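Local atomic coordinates of uncharacterized protein (Pseudomonas aeruginosa PAO1, PDB entry 6TCB), a protein that is of unknown function but binds calcium ions. Residues 5-10 with 27-32. Sequence-based numbering, arbitrary orientation.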
# COMPACT_ATOMS: atom_id res chain seq x y z
N GLU A 5 -20.22 -3.92 10.95
CA GLU A 5 -20.42 -2.65 11.65
C GLU A 5 -19.11 -1.89 11.79
O GLU A 5 -19.09 -0.66 11.64
CB GLU A 5 -21.04 -2.91 13.02
N LEU A 6 -18.02 -2.59 12.06
CA LEU A 6 -16.71 -1.94 12.15
C LEU A 6 -16.35 -1.30 10.82
O LEU A 6 -15.92 -0.14 10.77
CB LEU A 6 -15.66 -2.98 12.54
CG LEU A 6 -14.28 -2.41 12.83
CD1 LEU A 6 -14.27 -1.54 14.06
CD2 LEU A 6 -13.30 -3.57 12.95
N PHE A 7 -16.53 -2.04 9.73
CA PHE A 7 -16.25 -1.50 8.41
C PHE A 7 -17.19 -0.35 8.06
O PHE A 7 -16.76 0.66 7.49
CB PHE A 7 -16.33 -2.61 7.36
CG PHE A 7 -15.04 -3.36 7.14
CD1 PHE A 7 -14.08 -3.47 8.14
CD2 PHE A 7 -14.77 -3.93 5.92
CE1 PHE A 7 -12.90 -4.16 7.90
CE2 PHE A 7 -13.59 -4.59 5.67
CZ PHE A 7 -12.66 -4.73 6.66
N GLU A 8 -18.47 -0.46 8.42
CA GLU A 8 -19.40 0.62 8.11
C GLU A 8 -19.02 1.91 8.82
O GLU A 8 -19.07 2.99 8.22
CB GLU A 8 -20.82 0.20 8.50
CG GLU A 8 -21.46 -0.82 7.57
CD GLU A 8 -22.60 -1.60 8.21
OE1 GLU A 8 -23.07 -1.21 9.30
OE2 GLU A 8 -23.02 -2.62 7.61
N GLU A 9 -18.68 1.83 10.10
CA GLU A 9 -18.37 3.04 10.83
C GLU A 9 -17.05 3.65 10.37
O GLU A 9 -16.93 4.87 10.27
CB GLU A 9 -18.37 2.78 12.33
CG GLU A 9 -19.72 2.35 12.87
CD GLU A 9 -20.81 3.39 12.76
OE1 GLU A 9 -20.56 4.53 12.35
OE2 GLU A 9 -21.96 3.04 13.12
N HIS A 10 -16.05 2.81 10.10
CA HIS A 10 -14.80 3.34 9.56
C HIS A 10 -14.97 3.88 8.15
O HIS A 10 -14.27 4.82 7.77
CB HIS A 10 -13.69 2.31 9.68
CG HIS A 10 -13.15 2.22 11.07
ND1 HIS A 10 -12.16 3.06 11.54
CD2 HIS A 10 -13.55 1.48 12.14
CE1 HIS A 10 -11.93 2.80 12.81
NE2 HIS A 10 -12.76 1.85 13.20
N ASP A 27 -4.96 2.23 11.54
CA ASP A 27 -4.24 0.98 11.78
C ASP A 27 -5.01 0.04 12.71
O ASP A 27 -4.41 -0.89 13.27
CB ASP A 27 -2.83 1.26 12.31
CG ASP A 27 -2.83 1.84 13.72
OD1 ASP A 27 -3.91 2.12 14.28
OD2 ASP A 27 -1.72 2.01 14.28
N VAL A 28 -6.32 0.22 12.85
CA VAL A 28 -7.10 -0.54 13.83
C VAL A 28 -7.31 -1.99 13.40
O VAL A 28 -7.52 -2.86 14.26
CB VAL A 28 -8.44 0.15 14.12
CG1 VAL A 28 -9.35 0.05 12.92
CG2 VAL A 28 -9.10 -0.46 15.36
N PHE A 29 -7.29 -2.27 12.10
CA PHE A 29 -7.66 -3.58 11.61
C PHE A 29 -6.49 -4.55 11.74
O PHE A 29 -5.33 -4.17 11.63
CB PHE A 29 -8.08 -3.51 10.13
CG PHE A 29 -9.19 -2.53 9.87
CD1 PHE A 29 -10.45 -2.76 10.36
CD2 PHE A 29 -8.96 -1.39 9.13
CE1 PHE A 29 -11.47 -1.85 10.11
CE2 PHE A 29 -9.97 -0.49 8.89
CZ PHE A 29 -11.21 -0.72 9.39
N LEU A 30 -6.82 -5.80 11.98
CA LEU A 30 -5.83 -6.85 11.92
C LEU A 30 -5.67 -7.32 10.47
O LEU A 30 -6.36 -6.85 9.56
CB LEU A 30 -6.21 -7.98 12.86
CG LEU A 30 -6.28 -7.55 14.33
CD1 LEU A 30 -6.67 -8.72 15.21
CD2 LEU A 30 -4.97 -6.93 14.78
N ARG A 31 -4.73 -8.20 10.25
CA ARG A 31 -4.54 -8.77 8.93
C ARG A 31 -5.45 -9.98 8.77
O ARG A 31 -5.56 -10.79 9.70
CB ARG A 31 -3.09 -9.21 8.76
N PRO A 32 -6.12 -10.16 7.62
CA PRO A 32 -6.06 -9.40 6.37
C PRO A 32 -7.14 -8.32 6.23
O PRO A 32 -7.28 -7.74 5.16
CB PRO A 32 -6.29 -10.49 5.31
CG PRO A 32 -7.24 -11.43 6.00
CD PRO A 32 -6.99 -11.34 7.49
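The ring of Phe-29 has a different neighbour on each face. Val-28 CG1 sits over the centre of one, 3.8 Å above the ring plane. The edge of Phe-7 comes up to the other in an offset edge-to-face pair, with planes at 75°. Their closest atoms are Phe-7 CE1 and Phe-29 CE1, 3.5 Å apart. Leu-6 CD2 reaches the rim near the ring plane, 3.8 Å from Phe-29 CE1. Farther round, the edge of Phe-29 is turned toward a face of the His-10 imidazole in an edge-to-face pair, with planes at 67°. The closest approach there is Phe-29 CZ to His-10 CG, 3.9 Å. Val-28 CG1 lies on that same imidazole face in a CH-pi contact, 4.1 Å from the His-10 ring centroid. One methyl therefore covers two rings; chi1 of 70° puts it between its own backbone N and carbonyl carbon. Leu-6 O lies in the plane of the imidazole, at its edge.

Phe-7, His-10 and Phe-29 thus form an aromatic cluster that joins helix 3-18 to the loop running from strand 24-25 to helix 33-43, away from the calcium-binding residues Asp-66 and Asp-68. Phe-37 of helix 33-43 extends it, meeting both phenylalanines, and Tyr-60 of strand 57-62 also touches Phe-29. Phe-29 CG stands anti to its carbonyl carbon, beside the backbone N. Contacts between the two segments are carried by carbon and ring surfaces; the imidazole's ND1 is hydrogen-bonded to the hydroxyl of Tyr-24, which gives the ring a polar anchor in strand 24-25 while Phe-29 and Val-28 pack against its face.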